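Local coordinates for protein transcription factor TAU subunit SFC1 (PDB 4BJJ) that forms part of the tauA domain of TFIIIC, which binds boxA promoter sites of tRNA genes so that RNA polymerase III can be recruited, at residues K7-E12 with V89-R94; E12-E17 with T44-P49; E17-A22 with L56-K61; A70-R75 with Q97-R102. The protein carries 3 engineered substitutions. All blocks are in the same frame, centred on the assembly; numbering follows the deposited sequence.

In this N-terminal, Sfc7-interacting part of sfc1, contacts 1 and 4 are both made on the long strand 88-100, at its start and at its end, and both rest on backbone hydrogen bonds. Contact 1 is polar and partly watered, a loop crossing beside the strand far from the chain's centre, whereas contact 4, nearer the centre, is a regular antiparallel pairing with aliphatic and aromatic side chains. Contacts 2 and 3 share strand 12-18 and have no hydrogen bond between their segments. A helix end meets the strand through a phenylalanine edge in contact 2, and two leucines pack against a histidine and a proline in contact 3. Glu17 of strand 12-18 forms a salt bridge with Arg75 of contact 4.

Contact 1 of 4, residues K7-E12 with V89-R94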
loop_
_atom_site.group_PDB
_atom_site.type_symbol
_atom_site.label_atom_id
_atom_site.label_comp_id
_atom_site.label_asym_id
_atom_site.label_seq_id
_atom_site.Cartn_x
_atom_site.Cartn_y
_atom_site.Cartn_z
ATOM N N LYS A 7 3.021 -6.430 17.898
ATOM C CA LYS A 7 4.281 -6.387 17.170
ATOM C C LYS A 7 4.050 -6.600 15.674
ATOM O O LYS A 7 3.228 -7.418 15.298
ATOM C CB LYS A 7 5.228 -7.435 17.738
ATOM C CG LYS A 7 5.765 -7.039 19.093
ATOM C CD LYS A 7 6.823 -7.985 19.587
ATOM C CE LYS A 7 7.644 -7.343 20.698
ATOM N NZ LYS A 7 8.675 -8.277 21.247
ATOM N N ILE A 8 4.752 -5.842 14.831
ATOM C CA ILE A 8 4.683 -6.014 13.366
ATOM C C ILE A 8 5.075 -7.438 12.989
ATOM O O ILE A 8 6.144 -7.923 13.370
ATOM C CB ILE A 8 5.621 -5.027 12.599
ATOM C CG1 ILE A 8 5.219 -3.590 12.855
ATOM C CG2 ILE A 8 5.600 -5.288 11.069
ATOM C CD1 ILE A 8 6.209 -2.578 12.293
ATOM N N SER A 9 4.206 -8.086 12.220
ATOM C CA SER A 9 4.406 -9.463 11.779
ATOM C C SER A 9 5.514 -9.656 10.732
ATOM O O SER A 9 6.192 -8.712 10.319
ATOM C CB SER A 9 3.096 -10.024 11.207
ATOM O OG SER A 9 2.959 -9.715 9.831
ATOM N N ASP A 10 5.665 -10.919 10.339
ATOM C CA ASP A 10 6.598 -11.400 9.318
ATOM C C ASP A 10 6.049 -11.349 7.918
ATOM O O ASP A 10 6.786 -11.520 6.963
ATOM C CB ASP A 10 6.881 -12.882 9.570
ATOM C CG ASP A 10 8.094 -13.105 10.406
ATOM O OD1 ASP A 10 8.692 -12.108 10.860
ATOM O OD2 ASP A 10 8.446 -14.284 10.611
ATOM N N ASN A 11 4.746 -11.193 7.796
ATOM C CA ASN A 11 4.120 -11.232 6.497
ATOM C C ASN A 11 4.567 -10.045 5.665
ATOM O O ASN A 11 4.767 -8.944 6.184
ATOM C CB ASN A 11 2.602 -11.215 6.650
ATOM C CG ASN A 11 2.099 -12.276 7.609
ATOM O OD1 ASN A 11 2.505 -13.420 7.556
ATOM N ND2 ASN A 11 1.218 -11.881 8.504
ATOM N N GLU A 12 4.712 -10.273 4.369
ATOM C CA GLU A 12 5.134 -9.231 3.467
ATOM C C GLU A 12 4.296 -9.204 2.199
ATOM O O GLU A 12 3.723 -10.209 1.795
ATOM C CB GLU A 12 6.603 -9.424 3.150
ATOM C CG GLU A 12 7.511 -9.297 4.372
ATOM C CD GLU A 12 8.984 -9.318 4.001
ATOM O OE1 GLU A 12 9.316 -10.014 3.015
ATOM O OE2 GLU A 12 9.799 -8.621 4.668
ATOM N N VAL A 89 -6.433 -3.279 16.020
ATOM C CA VAL A 89 -5.437 -3.726 15.053
ATOM C C VAL A 89 -5.213 -5.220 15.152
ATOM O O VAL A 89 -4.691 -5.712 16.140
ATOM C CB VAL A 89 -4.082 -3.003 15.228
ATOM C CG1 VAL A 89 -3.090 -3.446 14.134
ATOM C CG2 VAL A 89 -4.267 -1.477 15.194
ATOM N N GLN A 90 -5.599 -5.930 14.099
ATOM C CA GLN A 90 -5.460 -7.375 14.023
ATOM C C GLN A 90 -4.063 -7.791 13.499
ATOM O O GLN A 90 -3.483 -8.796 13.927
ATOM C CB GLN A 90 -6.571 -7.911 13.106
ATOM C CG GLN A 90 -6.679 -9.420 13.024
ATOM C CD GLN A 90 -7.245 -10.036 14.286
ATOM O OE1 GLN A 90 -7.818 -9.335 15.139
ATOM N NE2 GLN A 90 -7.089 -11.358 14.419
ATOM N N ASN A 91 -3.523 -7.018 12.563
ATOM C CA ASN A 91 -2.240 -7.359 11.957
ATOM C C ASN A 91 -1.575 -6.148 11.299
ATOM O O ASN A 91 -2.244 -5.261 10.730
ATOM C CB ASN A 91 -2.431 -8.498 10.942
ATOM C CG ASN A 91 -1.111 -9.222 10.590
ATOM O OD1 ASN A 91 -0.647 -9.172 9.450
ATOM N ND2 ASN A 91 -0.527 -9.911 11.565
ATOM N N VAL A 92 -0.252 -6.105 11.402
ATOM C CA VAL A 92 0.552 -5.155 10.638
ATOM C C VAL A 92 1.610 -5.905 9.841
ATOM O O VAL A 92 2.316 -6.726 10.392
ATOM C CB VAL A 92 1.253 -4.115 11.536
ATOM C CG1 VAL A 92 1.977 -3.072 10.680
ATOM C CG2 VAL A 92 0.252 -3.443 12.478
ATOM N N SER A 93 1.726 -5.592 8.549
ATOM C CA SER A 93 2.678 -6.254 7.650
ATOM C C SER A 93 3.428 -5.238 6.790
ATOM O O SER A 93 2.910 -4.175 6.485
ATOM C CB SER A 93 1.949 -7.231 6.725
ATOM O OG SER A 93 1.124 -8.096 7.459
ATOM N N ARG A 94 4.645 -5.580 6.393
ATOM C CA ARG A 94 5.416 -4.690 5.545
ATOM C C ARG A 94 5.083 -4.879 4.057
ATOM O O ARG A 94 4.883 -5.978 3.585
ATOM C CB ARG A 94 6.904 -4.883 5.781
ATOM C CG ARG A 94 7.314 -4.607 7.197
ATOM C CD ARG A 94 8.818 -4.733 7.373
ATOM N NE ARG A 94 9.566 -3.846 6.485
ATOM C CZ ARG A 94 10.892 -3.885 6.311
ATOM N NH1 ARG A 94 11.615 -4.783 6.960
ATOM N NH2 ARG A 94 11.500 -3.023 5.486
HETATM O O HOH W 1 0.937 -8.035 13.228
HETATM O O HOH W 2 6.437 -7.929 7.687
#
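Glu12 and Arg94 form a parallel beta bridge with their CA atoms 5.0 Å apart, and the loop ahead of Glu12 runs beside strand 88-100 back to Ile8 and Val92. Ser9 carries most of the polar contact. Its backbone N donates to Val92 O at 3.0 Å, and its OG donates to the same Val92 O at 3.1 Å, coming from above the carbonyl plane, 36° out of it, so that two donors grip one oxygen. With chi1 at 87°, Ser9 OG stands between its own backbone N and carbonyl carbon, and from there it also accepts from Asn11 N at 3.1 Å. An alanine at Ser9 would probably leave Asn11 N without this acceptor and Val92 O with one donor fewer, leaving the turn less firmly fixed. The side chains of Asn11 and Asn91 cross at about a right angle with their amide planes 43° apart, joined by a weak bond of 3.4 Å from Asn11 ND2 to Asn91 OD1. On the apolar side, Ile8 CG1 meets Val92 CG1 at 3.9 Å. A water accepts from Val92 N at 2.9 Å and donates to Lys7 O, so that it bridges the two. Lys7 itself pairs with a strand of the partner chain. Ser9 forms an ST turn, after which the chain enters the parallel pairing of strands 12-18 and 88-100.

Contact 2 of 4, residues E12-E17 with T44-P49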
loop_
_atom_site.group_PDB
_atom_site.type_symbol
_atom_site.label_atom_id
_atom_site.label_comp_id
_atom_site.label_asym_id
_atom_site.label_seq_id
_atom_site.Cartn_x
_atom_site.Cartn_y
_atom_site.Cartn_z
ATOM N N GLU A 12 4.712 -10.273 4.369
ATOM C CA GLU A 12 5.134 -9.231 3.467
ATOM C C GLU A 12 4.296 -9.204 2.199
ATOM O O GLU A 12 3.723 -10.209 1.795
ATOM C CB GLU A 12 6.603 -9.424 3.150
ATOM C CG GLU A 12 7.511 -9.297 4.372
ATOM C CD GLU A 12 8.984 -9.318 4.001
ATOM O OE1 GLU A 12 9.316 -10.014 3.015
ATOM O OE2 GLU A 12 9.799 -8.621 4.668
ATOM N N TYR A 13 4.224 -8.031 1.574
ATOM C CA TYR A 13 3.402 -7.843 0.387
ATOM C C TYR A 13 4.090 -6.969 -0.638
ATOM O O TYR A 13 4.994 -6.203 -0.303
ATOM C CB TYR A 13 2.094 -7.150 0.740
ATOM C CG TYR A 13 1.202 -7.926 1.651
ATOM C CD1 TYR A 13 1.446 -7.985 3.012
ATOM C CD2 TYR A 13 0.104 -8.587 1.150
ATOM C CE1 TYR A 13 0.616 -8.702 3.838
ATOM C CE2 TYR A 13 -0.721 -9.274 1.947
ATOM C CZ TYR A 13 -0.478 -9.336 3.292
ATOM O OH TYR A 13 -1.348 -10.056 4.074
ATOM N N ALA A 14 3.624 -7.071 -1.882
ATOM C CA ALA A 14 3.927 -6.074 -2.904
ATOM C C ALA A 14 2.706 -5.194 -3.152
ATOM O O ALA A 14 1.571 -5.634 -3.012
ATOM C CB ALA A 14 4.322 -6.760 -4.194
ATOM N N LEU A 15 2.928 -3.964 -3.573
ATOM C CA LEU A 15 1.814 -3.041 -3.743
ATOM C C LEU A 15 1.863 -2.468 -5.133
ATOM O O LEU A 15 2.890 -2.005 -5.568
ATOM C CB LEU A 15 1.890 -1.928 -2.704
ATOM C CG LEU A 15 0.981 -0.711 -2.908
ATOM C CD1 LEU A 15 -0.463 -1.101 -2.677
ATOM C CD2 LEU A 15 1.411 0.432 -1.989
ATOM N N ILE A 16 0.738 -2.522 -5.824
ATOM C CA ILE A 16 0.612 -1.941 -7.132
ATOM C C ILE A 16 -0.282 -0.714 -7.053
ATOM O O ILE A 16 -1.467 -0.820 -6.761
ATOM C CB ILE A 16 0.022 -2.948 -8.107
ATOM C CG1 ILE A 16 0.948 -4.149 -8.216
ATOM C CG2 ILE A 16 -0.140 -2.330 -9.475
ATOM C CD1 ILE A 16 0.318 -5.342 -8.885
ATOM N N GLU A 17 0.282 0.452 -7.330
ATOM C CA GLU A 17 -0.502 1.693 -7.320
ATOM C C GLU A 17 -1.054 1.987 -8.704
ATOM O O GLU A 17 -0.426 2.666 -9.507
ATOM C CB GLU A 17 0.330 2.856 -6.774
ATOM C CG GLU A 17 0.695 2.693 -5.294
ATOM C CD GLU A 17 1.340 3.942 -4.670
ATOM O OE1 GLU A 17 1.524 4.980 -5.362
ATOM O OE2 GLU A 17 1.671 3.880 -3.468
ATOM N N THR A 44 8.420 -12.227 -8.857
ATOM C CA THR A 44 9.725 -11.749 -9.288
ATOM C C THR A 44 10.262 -10.700 -8.318
ATOM O O THR A 44 11.457 -10.691 -8.010
ATOM C CB THR A 44 9.675 -11.117 -10.675
ATOM O OG1 THR A 44 9.091 -12.017 -11.611
ATOM C CG2 THR A 44 11.075 -10.755 -11.178
ATOM N N SER A 45 9.378 -9.826 -7.820
ATOM C CA SER A 45 9.823 -8.742 -6.933
ATOM C C SER A 45 10.439 -9.274 -5.637
ATOM O O SER A 45 11.289 -8.605 -5.030
ATOM C CB SER A 45 8.722 -7.674 -6.651
ATOM O OG SER A 45 7.652 -8.177 -5.895
ATOM N N PHE A 46 10.056 -10.490 -5.247
ATOM C CA PHE A 46 10.591 -11.118 -4.045
ATOM C C PHE A 46 11.763 -12.053 -4.311
ATOM O O PHE A 46 12.663 -12.170 -3.488
ATOM C CB PHE A 46 9.487 -11.873 -3.318
ATOM C CG PHE A 46 8.609 -10.976 -2.487
ATOM C CD1 PHE A 46 8.983 -10.634 -1.209
ATOM C CD2 PHE A 46 7.437 -10.446 -3.002
ATOM C CE1 PHE A 46 8.196 -9.812 -0.453
ATOM C CE2 PHE A 46 6.646 -9.626 -2.252
ATOM C CZ PHE A 46 7.026 -9.296 -0.985
ATOM N N GLN A 47 11.754 -12.705 -5.462
ATOM C CA GLN A 47 12.821 -13.615 -5.824
ATOM C C GLN A 47 14.023 -12.903 -6.391
ATOM O O GLN A 47 15.153 -13.309 -6.140
ATOM C CB GLN A 47 12.321 -14.622 -6.833
ATOM C CG GLN A 47 11.524 -15.705 -6.177
ATOM C CD GLN A 47 11.292 -16.844 -7.103
ATOM O OE1 GLN A 47 11.810 -16.844 -8.217
ATOM N NE2 GLN A 47 10.521 -17.833 -6.661
ATOM N N ASN A 48 13.768 -11.843 -7.145
ATOM C CA ASN A 48 14.810 -11.089 -7.810
ATOM C C ASN A 48 14.422 -9.603 -7.942
ATOM O O ASN A 48 14.167 -9.110 -9.039
ATOM C CB ASN A 48 15.079 -11.713 -9.182
ATOM C CG ASN A 48 16.359 -11.207 -9.814
ATOM O OD1 ASN A 48 17.050 -10.379 -9.233
ATOM N ND2 ASN A 48 16.676 -11.696 -11.015
ATOM N N PRO A 49 14.387 -8.879 -6.809
ATOM C CA PRO A 49 13.893 -7.486 -6.728
ATOM C C PRO A 49 14.368 -6.554 -7.856
ATOM O O PRO A 49 13.570 -5.832 -8.446
ATOM C CB PRO A 49 14.431 -7.004 -5.393
ATOM C CG PRO A 49 14.612 -8.254 -4.585
ATOM C CD PRO A 49 14.922 -9.357 -5.526
#
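Phe46, in the last turn of helix 35-47, presents the edge of its ring to the backbone of Tyr13 and Ala14, a helix-on-sheet packing in which the helix end lies over the first half of strand 12-18. Phe46 CZ comes to 3.8 Å from Tyr13 C, and Phe46 CE2 to 4.0 Å from Ala14 N, both backbone atoms lying near the ring plane. On the Glu12 side of the ring, Phe46 CE1 is 3.6 Å from Glu12 OE1, with carboxylate and ring planes 41° apart. Ala14 CB packs against Phe46 CE2 at 4.2 Å. The Phe46 side chain leaves the helix toward the strand, and chi1 of -80° puts CG anti to the carbonyl carbon. A bound mercury ion lies about 4 Å from the Phe46 side chain.

Farther out, the Glu12 carboxylate is held by Arg96, in a salt bridge to OE2. Strand 12-18 is itself paired with strand 88-100 and, across the interface, with an antiparallel strand of the partner chain. At the helix end, Asn48 N donates to Thr44 O at 2.7 Å. Ser45 OG is hydrogen-bonded to Cys42 O, one turn back, and lies 4.0 Å from Ala14 CB.

Contact 3 of 4, residues E17-A22 with L56-K61; sequences EHPGFA and LNLRPK
The imidazole of His18 is met obliquely by two leucine methyls, Leu56 CD1 at 3.5 Å from His18 NE2 and Leu58 CD2 at 3.7 Å from His18 CE1, while Gly20 N sits at the ring's edge, in its plane. Gly20 N donates to His18 ND1 at 3.0 Å, only 13° out of the ring plane, a bond that ties the ring to the bend of its own chain. As ND1 accepts, it is probably unprotonated. The other ring nitrogen, NE2, is hydrogen-bonded to Thr31 OG1, so both nitrogens of this buried ring have polar partners. With CG anti to the backbone N (chi1 -169°), the ring lies where ND1 can accept from Gly20 N. The side chains of His18 and Leu56 cross at about a right angle, whereas that of Leu58 runs past the ring in the opposite sense. Pro19 and Leu56 meet tip to tip, with Pro19 CD 3.7 Å from Leu56 CD2, and Pro19 CG lies 4.3 Å from Leu58 CD1. An alanine at His18 would probably leave Gly20 N and Thr31 OG1 without their ring partners and open a gap beside the leucine methyls. The cluster lies at the C-terminal end of strand 12-18: Phe28 of helix 25-30 meets the His18 ring, Leu56 lies beside Phe101, just beyond strand 88-100, and the Leu56 backbone is bonded to Val68 of strand 68-73.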
loop_
_atom_site.group_PDB
_atom_site.type_symbol
_atom_site.label_atom_id
_atom_site.label_comp_id
_atom_site.label_asym_id
_atom_site.label_seq_id
_atom_site.Cartn_x
_atom_site.Cartn_y
_atom_site.Cartn_z
ATOM N N GLU A 17 0.282 0.452 -7.330
ATOM C CA GLU A 17 -0.502 1.693 -7.320
ATOM C C GLU A 17 -1.054 1.987 -8.704
ATOM O O GLU A 17 -0.426 2.666 -9.507
ATOM C CB GLU A 17 0.330 2.856 -6.774
ATOM C CG GLU A 17 0.695 2.693 -5.294
ATOM C CD GLU A 17 1.340 3.942 -4.670
ATOM O OE1 GLU A 17 1.524 4.980 -5.362
ATOM O OE2 GLU A 17 1.671 3.880 -3.468
ATOM N N HIS A 18 -2.255 1.480 -8.955
ATOM C CA HIS A 18 -2.917 1.579 -10.248
ATOM C C HIS A 18 -3.714 2.905 -10.313
ATOM O O HIS A 18 -4.262 3.359 -9.317
ATOM C CB HIS A 18 -3.812 0.360 -10.348
ATOM C CG HIS A 18 -4.410 0.112 -11.691
ATOM N ND1 HIS A 18 -5.338 0.959 -12.257
ATOM C CD2 HIS A 18 -4.303 -0.940 -12.538
ATOM C CE1 HIS A 18 -5.740 0.464 -13.414
ATOM N NE2 HIS A 18 -5.132 -0.695 -13.605
ATOM N N PRO A 19 -3.751 3.558 -11.479
ATOM C CA PRO A 19 -4.391 4.882 -11.579
ATOM C C PRO A 19 -5.857 4.871 -11.983
ATOM O O PRO A 19 -6.518 5.900 -11.920
ATOM C CB PRO A 19 -3.598 5.571 -12.686
ATOM C CG PRO A 19 -3.109 4.440 -13.556
ATOM C CD PRO A 19 -2.952 3.231 -12.676
ATOM N N GLY A 20 -6.341 3.729 -12.443
ATOM C CA GLY A 20 -7.758 3.533 -12.725
ATOM C C GLY A 20 -8.590 2.821 -11.666
ATOM O O GLY A 20 -8.270 2.834 -10.496
ATOM N N PHE A 21 -9.666 2.180 -12.109
ATOM C CA PHE A 21 -10.727 1.758 -11.217
ATOM C C PHE A 21 -11.242 0.375 -11.504
ATOM O O PHE A 21 -11.293 -0.073 -12.651
ATOM C CB PHE A 21 -11.868 2.765 -11.323
ATOM C CG PHE A 21 -11.414 4.175 -11.093
ATOM C CD1 PHE A 21 -11.153 4.624 -9.808
ATOM C CD2 PHE A 21 -11.196 5.027 -12.164
ATOM C CE1 PHE A 21 -10.702 5.904 -9.590
ATOM C CE2 PHE A 21 -10.745 6.317 -11.961
ATOM C CZ PHE A 21 -10.492 6.763 -10.676
ATOM N N ALA A 22 -11.647 -0.290 -10.433
ATOM C CA ALA A 22 -12.000 -1.700 -10.485
ATOM C C ALA A 22 -13.493 -2.003 -10.706
ATOM O O ALA A 22 -13.954 -3.065 -10.309
ATOM C CB ALA A 22 -11.516 -2.377 -9.211
ATOM N N LEU A 56 1.434 -1.526 -17.785
ATOM C CA LEU A 56 0.043 -1.102 -17.699
ATOM C C LEU A 56 -0.492 -0.677 -19.060
ATOM O O LEU A 56 0.123 0.118 -19.793
ATOM C CB LEU A 56 -0.100 0.057 -16.712
ATOM C CG LEU A 56 -1.505 0.661 -16.544
ATOM C CD1 LEU A 56 -2.435 -0.278 -15.802
ATOM C CD2 LEU A 56 -1.402 1.974 -15.820
ATOM N N ASN A 57 -1.657 -1.217 -19.375
ATOM C CA ASN A 57 -2.352 -0.910 -20.617
ATOM C C ASN A 57 -3.827 -0.584 -20.351
ATOM O O ASN A 57 -4.670 -1.479 -20.302
ATOM C CB ASN A 57 -2.243 -2.112 -21.560
ATOM C CG ASN A 57 -2.674 -1.789 -22.951
ATOM O OD1 ASN A 57 -2.997 -0.654 -23.268
ATOM N ND2 ASN A 57 -2.684 -2.785 -23.795
ATOM N N LEU A 58 -4.124 0.695 -20.159
ATOM C CA LEU A 58 -5.477 1.143 -19.815
ATOM C C LEU A 58 -6.467 1.134 -20.963
ATOM O O LEU A 58 -7.667 1.014 -20.734
ATOM C CB LEU A 58 -5.441 2.559 -19.256
ATOM C CG LEU A 58 -4.752 2.742 -17.908
ATOM C CD1 LEU A 58 -4.708 4.220 -17.577
ATOM C CD2 LEU A 58 -5.470 1.941 -16.835
ATOM N N ARG A 59 -5.975 1.291 -22.189
ATOM C CA ARG A 59 -6.833 1.351 -23.363
ATOM C C ARG A 59 -6.389 0.339 -24.416
ATOM O O ARG A 59 -5.846 0.726 -25.436
ATOM C CB ARG A 59 -6.835 2.758 -23.950
ATOM C CG ARG A 59 -7.254 3.861 -22.985
ATOM C CD ARG A 59 -7.153 5.228 -23.636
ATOM N NE ARG A 59 -7.943 5.335 -24.859
ATOM C CZ ARG A 59 -9.267 5.497 -24.905
ATOM N NH1 ARG A 59 -10.003 5.550 -23.794
ATOM N NH2 ARG A 59 -9.867 5.599 -26.080
ATOM N N PRO A 60 -6.670 -0.955 -24.184
ATOM C CA PRO A 60 -6.245 -2.080 -25.041
ATOM C C PRO A 60 -6.674 -2.012 -26.521
ATOM O O PRO A 60 -5.890 -2.414 -27.374
ATOM C CB PRO A 60 -6.880 -3.309 -24.369
ATOM C CG PRO A 60 -7.997 -2.767 -23.536
ATOM C CD PRO A 60 -7.586 -1.387 -23.112
ATOM N N LYS A 61 -7.872 -1.526 -26.822
ATOM C CA LYS A 61 -8.363 -1.457 -28.204
ATOM C C LYS A 61 -8.058 -0.144 -28.955
ATOM O O LYS A 61 -8.626 0.116 -30.011
ATOM C CB LYS A 61 -9.876 -1.713 -28.203
ATOM C CG LYS A 61 -10.245 -3.176 -27.974
ATOM C CD LYS A 61 -11.497 -3.322 -27.117
ATOM C CE LYS A 61 -12.758 -2.854 -27.840
ATOM N NZ LYS A 61 -13.976 -2.900 -26.972
#

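Contact 4 of 4, residues A70-R75 with Q97-R102; sequences ARVQSR and QVFLFR
Strands 71-73 and 97-100 pair antiparallel, Arg71, Val72 and Gln73 against Leu100, Phe99 and Val98, their directions 161° apart. Leu100 N bonds to Arg71 O at 2.8 Å, Gln73 N to Val98 O at 3.0 Å and Val98 N to Gln73 O at 2.8 Å; the bond from Arg71 N to Leu100 O is weak. Val72 and Phe99 make the non-hydrogen-bonded pair, their side chains side by side, with Val72 CG2 3.8 Å from Phe99 CD2. The pairing belongs to the mixed sheet in which strand 88-100 also pairs with strands 12-18 and 78-83. The Phe99 side chain meets Ile16 of strand 12-18, Leu54 of a loop and Ser45 of helix 35-47.

On the face of Val98 and Leu100, the Arg75 chain bends at chi3 (-67°), which sets NE; at its end NH1 lies 3.6 Å from Leu100 CD2 and NH2 3.9 Å from Val98 CG1. NH2 also forms a salt bridge with Glu17 OE2, and NE one with Asp77, so two acidic residues hold the guanidinium beside these methyls, which meet it obliquely. Ala70 CB lies over one face of the Phe101 ring, 3.7 Å from its centroid and 25° off the normal, a CH-pi contact.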
loop_
_atom_site.group_PDB
_atom_site.type_symbol
_atom_site.label_atom_id
_atom_site.label_comp_id
_atom_site.label_asym_id
_atom_site.label_seq_id
_atom_site.Cartn_x
_atom_site.Cartn_y
_atom_site.Cartn_z
ATOM N N ALA A 70 5.884 0.294 -15.029
ATOM C CA ALA A 70 5.928 0.861 -13.691
ATOM C C ALA A 70 7.328 1.237 -13.294
ATOM O O ALA A 70 8.279 0.563 -13.655
ATOM C CB ALA A 70 5.410 -0.127 -12.674
ATOM N N ARG A 71 7.425 2.289 -12.497
ATOM C CA ARG A 71 8.592 2.555 -11.704
ATOM C C ARG A 71 8.472 1.703 -10.449
ATOM O O ARG A 71 7.453 1.716 -9.779
ATOM C CB ARG A 71 8.681 4.039 -11.357
ATOM C CG ARG A 71 8.977 4.919 -12.563
ATOM C CD ARG A 71 9.637 6.210 -12.144
ATOM N NE ARG A 71 11.084 6.058 -11.997
ATOM C CZ ARG A 71 11.874 6.958 -11.416
ATOM N NH1 ARG A 71 11.357 8.072 -10.908
ATOM N NH2 ARG A 71 13.179 6.739 -11.327
ATOM N N VAL A 72 9.520 0.946 -10.151
ATOM C CA VAL A 72 9.509 0.032 -9.031
ATOM C C VAL A 72 10.386 0.599 -7.926
ATOM O O VAL A 72 11.515 1.025 -8.179
ATOM C CB VAL A 72 10.047 -1.322 -9.442
ATOM C CG1 VAL A 72 9.956 -2.309 -8.284
ATOM C CG2 VAL A 72 9.301 -1.810 -10.645
ATOM N N GLN A 73 9.866 0.621 -6.704
ATOM C CA GLN A 73 10.644 1.139 -5.609
ATOM C C GLN A 73 10.223 0.521 -4.289
ATOM O O GLN A 73 9.156 -0.063 -4.183
ATOM C CB GLN A 73 10.503 2.653 -5.569
ATOM C CG GLN A 73 11.438 3.330 -4.617
ATOM C CD GLN A 73 12.864 2.994 -4.911
ATOM O OE1 GLN A 73 13.361 1.927 -4.560
ATOM N NE2 GLN A 73 13.535 3.898 -5.579
ATOM N N SER A 74 11.086 0.610 -3.289
ATOM C CA SER A 74 10.672 0.267 -1.933
ATOM C C SER A 74 10.589 1.541 -1.115
ATOM O O SER A 74 11.344 2.484 -1.334
ATOM C CB SER A 74 11.641 -0.714 -1.280
ATOM O OG SER A 74 12.894 -0.112 -1.060
ATOM N N ARG A 75 9.636 1.557 -0.190
ATOM C CA ARG A 75 9.504 2.613 0.801
ATOM C C ARG A 75 9.446 1.864 2.095
ATOM O O ARG A 75 10.075 0.823 2.214
ATOM C CB ARG A 75 8.252 3.465 0.551
ATOM C CG ARG A 75 8.299 4.106 -0.825
ATOM C CD ARG A 75 7.189 5.071 -1.098
ATOM N NE ARG A 75 5.902 4.412 -1.167
ATOM C CZ ARG A 75 4.922 4.763 -1.990
ATOM N NH1 ARG A 75 5.079 5.760 -2.852
ATOM N NH2 ARG A 75 3.796 4.077 -1.982
ATOM N N GLN A 97 7.792 -3.894 -1.658
ATOM C CA GLN A 97 7.963 -3.234 -2.948
ATOM C C GLN A 97 6.680 -2.625 -3.506
ATOM O O GLN A 97 5.578 -3.104 -3.267
ATOM C CB GLN A 97 8.589 -4.171 -4.002
ATOM C CG GLN A 97 9.877 -3.544 -4.547
ATOM C CD GLN A 97 10.637 -4.420 -5.511
ATOM O OE1 GLN A 97 10.072 -5.004 -6.423
ATOM N NE2 GLN A 97 11.942 -4.472 -5.342
ATOM N N VAL A 98 6.853 -1.563 -4.278
ATOM C CA VAL A 98 5.745 -0.834 -4.848
ATOM C C VAL A 98 5.947 -0.688 -6.341
ATOM O O VAL A 98 7.022 -0.312 -6.782
ATOM C CB VAL A 98 5.633 0.578 -4.229
ATOM C CG1 VAL A 98 4.316 1.181 -4.571
ATOM C CG2 VAL A 98 5.750 0.498 -2.746
ATOM N N PHE A 99 4.906 -0.981 -7.107
ATOM C CA PHE A 99 4.852 -0.632 -8.521
ATOM C C PHE A 99 4.036 0.659 -8.655
ATOM O O PHE A 99 2.831 0.695 -8.377
ATOM C CB PHE A 99 4.220 -1.771 -9.323
ATOM C CG PHE A 99 4.981 -3.073 -9.247
ATOM C CD1 PHE A 99 4.829 -3.920 -8.153
ATOM C CD2 PHE A 99 5.850 -3.451 -10.280
ATOM C CE1 PHE A 99 5.513 -5.112 -8.089
ATOM C CE2 PHE A 99 6.545 -4.651 -10.222
ATOM C CZ PHE A 99 6.370 -5.488 -9.130
ATOM N N LEU A 100 4.722 1.715 -9.059
ATOM C CA LEU A 100 4.169 3.062 -9.102
ATOM C C LEU A 100 3.708 3.403 -10.503
ATOM O O LEU A 100 4.513 3.631 -11.403
ATOM C CB LEU A 100 5.220 4.075 -8.652
ATOM C CG LEU A 100 5.791 3.865 -7.242
ATOM C CD1 LEU A 100 7.180 4.451 -7.136
ATOM C CD2 LEU A 100 4.934 4.458 -6.170
ATOM N N PHE A 101 2.398 3.421 -10.679
ATOM C CA PHE A 101 1.804 3.879 -11.912
ATOM C C PHE A 101 1.181 5.264 -11.734
ATOM O O PHE A 101 1.220 6.058 -12.660
ATOM C CB PHE A 101 0.767 2.885 -12.415
ATOM C CG PHE A 101 1.350 1.668 -13.005
ATOM C CD1 PHE A 101 2.063 1.736 -14.184
ATOM C CD2 PHE A 101 1.185 0.452 -12.391
ATOM C CE1 PHE A 101 2.604 0.607 -14.736
ATOM C CE2 PHE A 101 1.729 -0.683 -12.948
ATOM C CZ PHE A 101 2.435 -0.606 -14.136
ATOM N N ARG A 102 0.608 5.562 -10.563
ATOM C CA ARG A 102 0.088 6.920 -10.314
ATOM C C ARG A 102 1.226 7.903 -10.266
ATOM O O ARG A 102 2.340 7.543 -9.894
ATOM C CB ARG A 102 -0.678 7.002 -8.999
ATOM C CG ARG A 102 -1.754 5.977 -8.905
ATOM C CD ARG A 102 -2.742 6.294 -7.842
ATOM N NE ARG A 102 -2.305 5.839 -6.536
ATOM C CZ ARG A 102 -2.640 4.678 -5.979
ATOM N NH1 ARG A 102 -3.409 3.801 -6.622
ATOM N NH2 ARG A 102 -2.202 4.399 -4.759
#